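Local coordinates for putative branched-chain amino acid ABC transporter, periplasmic branched-chain amino acid-binding protein (Pseudomonas protegens Pf-5, PDB 4RU0) that probably captures branched-chain amino acids or related small solutes in the periplasm and passes them to a membrane-bound ABC transporter, at residues 165-168 against 169-172; 201-204 against 205-209. One frame throughout, in Å; residues are numbered along the deposited sequence.

Interaction 1 (165-168 against 169-172); sequences VNYI and AQRE
Val165 O accepts a hydrogen bond from Ala169 N at 2.9 Å, and the same i to i+4 pattern continues through Asn166 with Gln170, Tyr167 with Arg171 and Ile168 with Glu172, forming the last two turns of helix 157-172. One turn apart, Tyr167 and Arg171 lie side by side. The aliphatic part of Arg171 crosses one face of the phenol, its CG standing 4.0 Å from the ring centroid in a CH-pi contact displaced toward the rim. Bends at chi2 and chi3 lead the chain on along the ring to the hydroxyl, where Arg171 NE donates to Tyr167 OH over 2.9 Å at 159°. The hydroxyl meets the edge of the guanidinium close to its plane, with the two flat groups 79° apart. Tyrosine suits this place because its ring is buried against Ile410 and Ile265 while its oxygen receives a polar partner. On another side of the helix, Ile168 CG2 packs 4.0 Å from Glu172 CG; the Glu172 carboxylate is held by Lys181 and Trp237. Ala169, small and buried, touches Phe175. The arrangement is that of an amphipathic helix lying against the sheet of an alpha/beta lobe, as in type I periplasmic binding proteins.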
loop_
_atom_site.group_PDB
_atom_site.type_symbol
_atom_site.label_atom_id
_atom_site.label_comp_id
_atom_site.label_asym_id
_atom_site.label_seq_id
_atom_site.Cartn_x
_atom_site.Cartn_y
_atom_site.Cartn_z
ATOM N N VAL A 165 5.697 -1.170 -15.851
ATOM C CA VAL A 165 6.003 -1.043 -17.272
ATOM C C VAL A 165 6.843 0.207 -17.554
ATOM O O VAL A 165 7.776 0.179 -18.357
ATOM C CB VAL A 165 4.706 -1.016 -18.113
ATOM C CG1 VAL A 165 4.977 -0.502 -19.517
ATOM C CG2 VAL A 165 4.072 -2.406 -18.155
ATOM N N ASN A 166 6.532 1.299 -16.867
ATOM C CA ASN A 166 7.261 2.542 -17.074
ATOM C C ASN A 166 8.714 2.444 -16.620
ATOM O O ASN A 166 9.598 3.080 -17.200
ATOM C CB ASN A 166 6.564 3.697 -16.363
ATOM C CG ASN A 166 5.264 4.072 -17.025
ATOM O OD1 ASN A 166 4.974 3.612 -18.129
ATOM N ND2 ASN A 166 4.468 4.911 -16.360
ATOM N N TYR A 167 8.959 1.643 -15.588
ATOM C CA TYR A 167 10.321 1.419 -15.132
ATOM C C TYR A 167 11.081 0.541 -16.122
ATOM O O TYR A 167 12.246 0.807 -16.419
ATOM C CB TYR A 167 10.338 0.788 -13.742
ATOM C CG TYR A 167 11.736 0.462 -13.264
ATOM C CD1 TYR A 167 12.604 1.469 -12.855
ATOM C CD2 TYR A 167 12.190 -0.851 -13.229
ATOM C CE1 TYR A 167 13.883 1.179 -12.422
ATOM C CE2 TYR A 167 13.467 -1.153 -12.797
ATOM C CZ TYR A 167 14.312 -0.135 -12.395
ATOM O OH TYR A 167 15.584 -0.431 -11.962
ATOM N N ILE A 168 10.418 -0.500 -16.625
ATOM C CA ILE A 168 10.993 -1.351 -17.664
ATOM C C ILE A 168 11.444 -0.493 -18.848
ATOM O O ILE A 168 12.569 -0.627 -19.333
ATOM C CB ILE A 168 9.990 -2.413 -18.183
ATOM C CG1 ILE A 168 9.454 -3.294 -17.049
ATOM C CG2 ILE A 168 10.634 -3.264 -19.265
ATOM C CD1 ILE A 168 10.463 -4.180 -16.411
ATOM N N ALA A 169 10.550 0.386 -19.298
ATOM C CA ALA A 169 10.804 1.271 -20.433
ATOM C C ALA A 169 11.987 2.193 -20.168
ATOM O O ALA A 169 12.791 2.464 -21.058
ATOM C CB ALA A 169 9.559 2.092 -20.754
ATOM N N GLN A 170 12.084 2.676 -18.935
ATOM C CA GLN A 170 13.202 3.512 -18.524
ATOM C C GLN A 170 14.493 2.697 -18.607
ATOM O O GLN A 170 15.534 3.201 -19.024
ATOM C CB GLN A 170 12.966 4.046 -17.111
ATOM C CG GLN A 170 14.114 4.834 -16.498
ATOM C CD GLN A 170 13.674 5.602 -15.256
ATOM O OE1 GLN A 170 12.779 6.447 -15.323
ATOM N NE2 GLN A 170 14.295 5.305 -14.117
ATOM N N ARG A 171 14.401 1.424 -18.239
ATOM C CA ARG A 171 15.545 0.517 -18.274
ATOM C C ARG A 171 15.923 0.070 -19.683
ATOM O O ARG A 171 17.086 -0.243 -19.943
ATOM C CB ARG A 171 15.263 -0.718 -17.415
ATOM C CG ARG A 171 15.410 -0.478 -15.934
ATOM C CD ARG A 171 16.865 -0.320 -15.534
ATOM N NE ARG A 171 17.143 -1.122 -14.349
ATOM C CZ ARG A 171 17.796 -2.277 -14.365
ATOM N NH1 ARG A 171 18.268 -2.755 -15.507
ATOM N NH2 ARG A 171 17.988 -2.948 -13.236
ATOM N N GLU A 172 14.946 0.028 -20.587
ATOM C CA GLU A 172 15.190 -0.416 -21.957
ATOM C C GLU A 172 15.583 0.733 -22.886
ATOM O O GLU A 172 15.996 0.500 -24.016
ATOM C CB GLU A 172 13.957 -1.125 -22.521
ATOM C CG GLU A 172 13.575 -2.401 -21.792
ATOM C CD GLU A 172 14.601 -3.502 -21.958
ATOM O OE1 GLU A 172 15.324 -3.504 -22.982
ATOM O OE2 GLU A 172 14.682 -4.373 -21.063
#

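Interaction 2 (201-204 against 205-209); sequences KLLA and EKYGF
Lys201 O receives Glu205 N at 3.0 Å, and successive i to i+4 bonds carry helix 197-207 to its end, where Gly208 N reaches Ala204 O at 2.8 Å. This is the longer of two helices in the beta-alpha-beta crossover between neighbouring parallel strands 182-188 and 210-216. Gly208 ends the helix with a positive phi of 77°, a conformation glycine adopts without strain from a side chain, and so turns the chain toward the second strand. Phe209 then folds back against the last turn. Its CG sits between the backbone N and the carbonyl carbon (chi1 62°), which brings a ring face onto Ala204: Ala204 CA lies 3.9 Å from the centroid of the Phe209 ring, and Ala204 CB is 3.8 Å from Phe209 CE1. An alanine's small methyl lets the large ring come this near. Leu203 adds CB at 4.2 Å from Phe209 CE2, while its CD2 packs on Tyr207, whose ring stacks with Phe175. On the solvent-exposed side Lys201 and Glu205 run alongside each other without a salt bridge, their oppositely charged ends perhaps attracting weakly. At the helix end, a water bridges the turn, donating to Phe209 O at 2.8 Å and, weakly, to Ala204 O at 3.4 Å.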
loop_
_atom_site.group_PDB
_atom_site.type_symbol
_atom_site.label_atom_id
_atom_site.label_comp_id
_atom_site.label_asym_id
_atom_site.label_seq_id
_atom_site.Cartn_x
_atom_site.Cartn_y
_atom_site.Cartn_z
ATOM N N LYS A 201 -2.637 -6.246 -20.058
ATOM C CA LYS A 201 -3.103 -6.529 -21.409
ATOM C C LYS A 201 -3.221 -5.235 -22.218
ATOM O O LYS A 201 -2.809 -5.177 -23.382
ATOM C CB LYS A 201 -4.445 -7.255 -21.374
ATOM C CG LYS A 201 -5.000 -7.569 -22.750
ATOM C CD LYS A 201 -6.354 -8.257 -22.655
ATOM C CE LYS A 201 -7.436 -7.282 -22.246
ATOM N NZ LYS A 201 -8.769 -7.937 -22.172
ATOM N N LEU A 202 -3.785 -4.204 -21.594
ATOM C CA LEU A 202 -3.891 -2.890 -22.215
ATOM C C LEU A 202 -2.513 -2.317 -22.569
ATOM O O LEU A 202 -2.284 -1.892 -23.701
ATOM C CB LEU A 202 -4.644 -1.929 -21.291
ATOM C CG LEU A 202 -4.711 -0.452 -21.703
ATOM C CD1 LEU A 202 -5.353 -0.311 -23.074
ATOM C CD2 LEU A 202 -5.476 0.352 -20.664
ATOM N N LEU A 203 -1.599 -2.317 -21.600
ATOM C CA LEU A 203 -0.249 -1.802 -21.809
ATOM C C LEU A 203 0.503 -2.603 -22.870
ATOM O O LEU A 203 1.322 -2.053 -23.608
ATOM C CB LEU A 203 0.531 -1.801 -20.489
ATOM C CG LEU A 203 -0.058 -0.875 -19.413
ATOM C CD1 LEU A 203 0.388 -1.273 -18.003
ATOM C CD2 LEU A 203 0.291 0.579 -19.696
ATOM N N ALA A 204 0.216 -3.899 -22.963
ATOM C CA ALA A 204 0.872 -4.734 -23.964
ATOM C C ALA A 204 0.357 -4.425 -25.372
ATOM O O ALA A 204 1.108 -4.497 -26.343
ATOM C CB ALA A 204 0.682 -6.205 -23.643
ATOM N N GLU A 205 -0.922 -4.082 -25.481
ATOM C CA GLU A 205 -1.491 -3.693 -26.768
ATOM C C GLU A 205 -0.906 -2.371 -27.252
ATOM O O GLU A 205 -0.631 -2.201 -28.437
ATOM C CB GLU A 205 -3.016 -3.579 -26.682
ATOM C CG GLU A 205 -3.735 -4.906 -26.545
ATOM C CD GLU A 205 -5.243 -4.756 -26.635
ATOM O OE1 GLU A 205 -5.960 -5.550 -25.986
ATOM O OE2 GLU A 205 -5.709 -3.848 -27.360
ATOM N N LYS A 206 -0.729 -1.432 -26.330
ATOM C CA LYS A 206 -0.199 -0.124 -26.676
ATOM C C LYS A 206 1.278 -0.164 -27.057
ATOM O O LYS A 206 1.674 0.396 -28.074
ATOM C CB LYS A 206 -0.389 0.857 -25.522
ATOM C CG LYS A 206 0.119 2.251 -25.855
ATOM C CD LYS A 206 -0.160 3.243 -24.749
ATOM C CE LYS A 206 0.239 4.646 -25.178
ATOM N NZ LYS A 206 -0.546 5.094 -26.362
ATOM N N TYR A 207 2.094 -0.823 -26.243
ATOM C CA TYR A 207 3.539 -0.749 -26.427
ATOM C C TYR A 207 4.124 -1.975 -27.122
ATOM O O TYR A 207 5.293 -1.977 -27.516
ATOM C CB TYR A 207 4.217 -0.523 -25.077
ATOM C CG TYR A 207 3.844 0.806 -24.463
ATOM C CD1 TYR A 207 4.172 1.997 -25.100
ATOM C CD2 TYR A 207 3.151 0.873 -23.260
ATOM C CE1 TYR A 207 3.827 3.217 -24.553
ATOM C CE2 TYR A 207 2.804 2.091 -22.703
ATOM C CZ TYR A 207 3.146 3.259 -23.355
ATOM O OH TYR A 207 2.802 4.472 -22.808
ATOM N N GLY A 208 3.310 -3.012 -27.279
ATOM C CA GLY A 208 3.687 -4.145 -28.104
ATOM C C GLY A 208 4.677 -5.136 -27.518
ATOM O O GLY A 208 5.315 -5.875 -28.265
ATOM N N PHE A 209 4.821 -5.168 -26.196
ATOM C CA PHE A 209 5.648 -6.209 -25.592
ATOM C C PHE A 209 4.811 -7.480 -25.426
ATOM O O PHE A 209 3.597 -7.425 -25.304
ATOM C CB PHE A 209 6.245 -5.757 -24.248
ATOM C CG PHE A 209 5.224 -5.446 -23.186
ATOM C CD1 PHE A 209 4.692 -6.452 -22.389
ATOM C CD2 PHE A 209 4.826 -4.138 -22.958
ATOM C CE1 PHE A 209 3.757 -6.159 -21.412
ATOM C CE2 PHE A 209 3.890 -3.840 -21.977
ATOM C CZ PHE A 209 3.355 -4.851 -21.205
HETATM O O HOH W 1 1.721 -7.653 -27.367
#

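How the interactions relate
Interactions 1 and 2 belong to two helices of one lobe, with strand 182-188 and the short helix 191-194 between them in sequence, and they meet directly. Val165 CG2 packs 3.9 Å from Leu203 CD1 and 4.0 Å from Phe209 CZ, and Phe175 touches Asn166 and Ala169 of one helix while stacking with Tyr207 of the other. Interaction 1 is the more buried, set against strands 407-415, 237-241 and 264-266, and combines an aromatic face with a side-chain hydrogen bond. Interaction 2 has more exposed residues and borders helix 418-435 and strand 210-216; its side-chain contacts are chiefly apolar, and polar bonding rests with the backbone and a water where the helix ends.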